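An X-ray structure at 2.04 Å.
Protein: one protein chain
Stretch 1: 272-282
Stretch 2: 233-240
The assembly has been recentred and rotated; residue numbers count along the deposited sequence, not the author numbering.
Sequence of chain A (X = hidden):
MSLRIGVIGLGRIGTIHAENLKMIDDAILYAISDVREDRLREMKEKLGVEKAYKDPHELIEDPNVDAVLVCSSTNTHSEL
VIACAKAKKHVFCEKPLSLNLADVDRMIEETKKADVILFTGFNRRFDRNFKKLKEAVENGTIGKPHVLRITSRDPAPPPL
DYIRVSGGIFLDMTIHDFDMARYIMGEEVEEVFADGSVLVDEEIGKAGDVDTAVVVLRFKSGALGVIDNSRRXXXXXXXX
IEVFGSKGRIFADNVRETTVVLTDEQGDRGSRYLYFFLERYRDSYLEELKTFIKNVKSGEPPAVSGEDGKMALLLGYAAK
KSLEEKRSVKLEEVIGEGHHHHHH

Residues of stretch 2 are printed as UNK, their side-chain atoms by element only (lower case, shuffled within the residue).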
# COMPACT_ATOMS: atom_id res chain seq x y z
N ARG A 272 -8.99 0.80 -10.69
CA ARG A 272 -8.78 2.02 -11.45
C ARG A 272 -8.90 3.29 -10.56
O ARG A 272 -9.64 3.32 -9.58
CB ARG A 272 -9.80 2.10 -12.61
CG ARG A 272 -11.25 2.31 -12.15
CD ARG A 272 -12.18 2.79 -13.31
NE ARG A 272 -13.55 3.13 -12.89
CZ ARG A 272 -13.98 4.34 -12.53
NH1 ARG A 272 -13.17 5.40 -12.49
NH2 ARG A 272 -15.26 4.50 -12.20
N TYR A 273 -8.20 4.34 -10.94
CA TYR A 273 -8.33 5.66 -10.29
C TYR A 273 -9.65 6.25 -10.70
O TYR A 273 -10.21 5.88 -11.75
CB TYR A 273 -7.21 6.60 -10.81
CG TYR A 273 -5.82 6.29 -10.29
CD1 TYR A 273 -5.43 4.99 -9.97
CD2 TYR A 273 -4.89 7.32 -10.11
CE1 TYR A 273 -4.16 4.74 -9.48
CE2 TYR A 273 -3.64 7.09 -9.63
CZ TYR A 273 -3.26 5.81 -9.30
OH TYR A 273 -1.98 5.61 -8.82
N LEU A 274 -10.16 7.19 -9.89
CA LEU A 274 -11.31 7.97 -10.31
C LEU A 274 -11.01 8.72 -11.61
O LEU A 274 -9.89 9.20 -11.84
CB LEU A 274 -11.73 8.97 -9.26
CG LEU A 274 -12.11 8.33 -7.97
CD1 LEU A 274 -12.58 9.44 -7.00
CD2 LEU A 274 -13.14 7.23 -8.17
N TYR A 275 -12.00 8.73 -12.47
CA TYR A 275 -11.76 9.06 -13.84
C TYR A 275 -12.80 10.06 -14.37
O TYR A 275 -12.47 10.96 -15.14
CB TYR A 275 -11.72 7.77 -14.65
CG TYR A 275 -11.32 7.98 -16.07
CD1 TYR A 275 -10.04 7.68 -16.49
CD2 TYR A 275 -12.24 8.49 -16.99
CE1 TYR A 275 -9.65 7.90 -17.81
CE2 TYR A 275 -11.86 8.71 -18.32
CZ TYR A 275 -10.56 8.40 -18.71
OH TYR A 275 -10.16 8.59 -20.02
N PHE A 276 -14.04 9.94 -13.94
CA PHE A 276 -15.05 10.87 -14.42
C PHE A 276 -15.25 12.05 -13.48
O PHE A 276 -14.94 11.98 -12.27
CB PHE A 276 -16.38 10.15 -14.74
CG PHE A 276 -16.20 8.97 -15.64
CD1 PHE A 276 -16.22 9.13 -17.02
CD2 PHE A 276 -15.96 7.70 -15.11
CE1 PHE A 276 -16.03 8.05 -17.86
CE2 PHE A 276 -15.78 6.60 -15.94
CZ PHE A 276 -15.81 6.78 -17.33
N PHE A 277 -15.76 13.14 -14.04
CA PHE A 277 -15.86 14.42 -13.31
C PHE A 277 -16.72 14.37 -12.06
O PHE A 277 -16.35 14.82 -10.96
CB PHE A 277 -16.40 15.48 -14.26
CG PHE A 277 -16.33 16.87 -13.72
CD1 PHE A 277 -15.23 17.67 -13.98
CD2 PHE A 277 -17.40 17.39 -13.00
CE1 PHE A 277 -15.17 19.01 -13.50
CE2 PHE A 277 -17.37 18.69 -12.52
CZ PHE A 277 -16.25 19.51 -12.75
N LEU A 278 -17.89 13.80 -12.21
CA LEU A 278 -18.83 13.75 -11.13
C LEU A 278 -18.32 12.83 -10.00
O LEU A 278 -18.40 13.19 -8.84
CB LEU A 278 -20.22 13.31 -11.64
CG LEU A 278 -21.32 13.27 -10.58
CD1 LEU A 278 -21.65 14.70 -10.09
CD2 LEU A 278 -22.58 12.59 -11.13
N GLU A 279 -17.80 11.64 -10.33
CA GLU A 279 -17.37 10.74 -9.26
C GLU A 279 -16.18 11.36 -8.54
O GLU A 279 -16.03 11.20 -7.34
CB GLU A 279 -16.99 9.35 -9.80
CG GLU A 279 -15.75 9.35 -10.66
CD GLU A 279 -15.38 7.94 -11.19
OE1 GLU A 279 -15.98 6.95 -10.75
OE2 GLU A 279 -14.51 7.82 -12.07
N ARG A 280 -15.35 12.09 -9.26
CA ARG A 280 -14.20 12.77 -8.64
C ARG A 280 -14.61 13.93 -7.71
O ARG A 280 -14.09 14.07 -6.58
CB ARG A 280 -13.19 13.27 -9.70
CG ARG A 280 -12.08 14.19 -9.14
CD ARG A 280 -11.14 13.36 -8.24
NE ARG A 280 -10.09 14.14 -7.59
CZ ARG A 280 -10.26 14.91 -6.50
NH1 ARG A 280 -11.48 15.06 -5.96
NH2 ARG A 280 -9.23 15.57 -5.97
N TYR A 281 -15.51 14.78 -8.19
CA TYR A 281 -15.66 16.11 -7.58
C TYR A 281 -16.93 16.36 -6.80
O TYR A 281 -17.07 17.39 -6.11
CB TYR A 281 -15.55 17.20 -8.67
CG TYR A 281 -14.14 17.47 -9.21
CD1 TYR A 281 -13.89 17.37 -10.56
CD2 TYR A 281 -13.09 17.85 -8.36
CE1 TYR A 281 -12.64 17.66 -11.08
CE2 TYR A 281 -11.83 18.13 -8.84
CZ TYR A 281 -11.62 18.05 -10.22
OH TYR A 281 -10.38 18.31 -10.73
N ARG A 282 -17.89 15.46 -6.93
CA ARG A 282 -19.22 15.75 -6.39
C ARG A 282 -19.24 16.06 -4.89
O ARG A 282 -19.94 17.00 -4.45
CB ARG A 282 -20.17 14.58 -6.71
CG ARG A 282 -21.39 14.49 -5.80
CD ARG A 282 -22.53 15.35 -6.26
NE ARG A 282 -23.25 14.79 -7.41
CZ ARG A 282 -24.19 15.46 -8.11
NH1 ARG A 282 -24.53 16.71 -7.79
NH2 ARG A 282 -24.80 14.88 -9.14
N UNK A 233 -3.61 12.70 -18.33
CA UNK A 233 -3.08 11.46 -17.71
C UNK A 233 -4.05 10.33 -18.07
O UNK A 233 -5.23 10.38 -17.73
c UNK A 233 -2.95 11.62 -16.20
N UNK A 234 -3.56 9.31 -18.76
CA UNK A 234 -4.48 8.31 -19.30
C UNK A 234 -5.08 7.43 -18.22
O UNK A 234 -6.11 6.80 -18.43
c UNK A 234 -3.83 7.44 -20.39
c UNK A 234 -3.35 8.32 -21.55
c UNK A 234 -2.69 6.62 -19.80
N UNK A 235 -4.48 7.44 -17.03
CA UNK A 235 -4.99 6.63 -15.94
C UNK A 235 -6.07 7.31 -15.11
O UNK A 235 -6.56 6.70 -14.15
o UNK A 235 -0.20 10.17 -13.22
c UNK A 235 -3.85 6.11 -15.03
c UNK A 235 -2.88 7.19 -14.55
c UNK A 235 -0.90 8.58 -14.90
c UNK A 235 -2.16 8.80 -12.86
c UNK A 235 -3.06 7.81 -13.33
c UNK A 235 -1.78 7.57 -15.33
c UNK A 235 -1.09 9.18 -13.65
N UNK A 236 -6.43 8.54 -15.48
CA UNK A 236 -7.48 9.28 -14.80
C UNK A 236 -6.92 10.46 -14.01
O UNK A 236 -5.75 10.85 -14.20
N UNK A 237 -7.73 11.06 -13.14
CA UNK A 237 -7.20 12.18 -12.35
C UNK A 237 -5.99 11.75 -11.55
O UNK A 237 -5.94 10.64 -11.02
c UNK A 237 -8.24 12.68 -11.39
o UNK A 237 -12.52 15.34 -14.10
c UNK A 237 -9.27 14.72 -12.45
c UNK A 237 -9.37 13.37 -12.09
c UNK A 237 -11.62 13.36 -13.08
c UNK A 237 -10.53 12.69 -12.43
c UNK A 237 -11.48 14.68 -13.45
c UNK A 237 -10.34 15.37 -13.14
N UNK A 238 -5.00 12.64 -11.46
CA UNK A 238 -3.89 12.47 -10.56
C UNK A 238 -3.71 13.78 -9.87
O UNK A 238 -3.14 14.71 -10.45
o UNK A 238 -1.56 11.86 -9.20
o UNK A 238 -0.57 10.97 -10.94
c UNK A 238 -2.60 12.15 -11.33
c UNK A 238 -1.50 11.62 -10.43
N UNK A 239 -4.17 13.86 -8.62
CA UNK A 239 -4.06 15.05 -7.87
C UNK A 239 -3.50 14.72 -6.48
O UNK A 239 -4.24 14.26 -5.60
c UNK A 239 -7.36 16.64 -9.09
n UNK A 239 -7.74 17.40 -10.09
o UNK A 239 -8.10 16.37 -8.16
c UNK A 239 -5.43 15.70 -7.75
c UNK A 239 -5.94 16.16 -9.11
N UNK A 240 -2.19 14.86 -6.32
CA UNK A 240 -1.57 14.51 -5.06
C UNK A 240 -1.02 15.73 -4.41
O UNK A 240 -0.62 16.66 -5.07
c UNK A 240 -0.45 13.49 -5.27
n UNK A 240 1.89 11.54 -9.19
c UNK A 240 0.16 11.17 -5.95
n UNK A 240 2.75 11.29 -7.09
n UNK A 240 0.48 11.37 -7.35
c UNK A 240 1.70 11.39 -7.88
c UNK A 240 -0.97 12.07 -5.55
O HOH W 1 -6.58 4.00 -13.37
O HOH W 2 -8.23 9.70 -9.34

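Position 233 carries a single carbon beyond its backbone, which makes no contact with stretch 1. One carbon is a methyl: Ala-233, small enough for a buried site and needing no polar partner. Its carbonyl opens a type I turn, accepting a hydrogen bond from the backbone N of position 236.

Position 234 has three carbons, one bearing the other two, and its CA-to-CB bond points away. This is Val-234. With its branched side chain turned away, it meets stretch 1 through its backbone: Val-234 O lies 3.8 Å from Tyr-275 CE1, at the edge of that ring.

At position 235 a single carbon leads to a six-carbon ring bearing one oxygen, and the ring's edge faces the ring of Tyr-273, the planes at 83°. This is Tyr-235, with Tyr-235 CD1 3.7 Å from Tyr-273 CD2. The flat ring fills this buried space, while its hydroxyl bonds within its own stretch to position 238.

Position 236 has no side-chain atoms, so it is Gly-236. An ideal CB would lie 2.7 Å from Leu-274 O, a clash, and the backbone angles, phi 110° and psi -168°, would jam it against the preceding carbonyl.

Position 237 again shows one carbon, a six-membered ring and an oxygen. Pointing toward stretch 1, the ring lies under Arg-280, whose CG sits 4.0 Å from the ring centroid, over one face; the oxygen reaches the helix start. This is Tyr-237, with Tyr-237 OH 3.6 Å from Phe-277 CA, a reach that suits a long, flat side chain.

Position 238 has two carbons, the second carrying two oxygens, and does not touch stretch 1. This is Asp-238, whose carboxylate receives the Tyr-235 hydroxyl at a very short 2.4 Å between Tyr-235 OH and Asp-238 OD2.

Position 239 has three carbons, the third holding one oxygen, near Arg-280, and one nitrogen, near Tyr-281: hence Gln-239. The amide serves both partners: Gln-239 NE2 donates to Tyr-281 OH at 2.9 Å, and Gln-239 OE1 accepts a weak hydrogen bond from Arg-280 NH2 at 2.6 Å.

Position 240 shows three carbons, a nitrogen, then a carbon with two more nitrogens: Arg-240. It does not contact stretch 1; its guanidinium forms a salt bridge with Asp-238, Arg-240 NE lying 2.8 Å from Asp-238 OD1.

The contact thus combines a backbone tie, Tyr-237 N to Leu-274 O at 3.1 Å, with aromatic packing and the amide of Gln-239. One water donates to both Leu-274 O and Tyr-237 O, each 3.0 Å from the water O, reinforcing the tie.

Stretch 2 233-240: AVYGYDQR
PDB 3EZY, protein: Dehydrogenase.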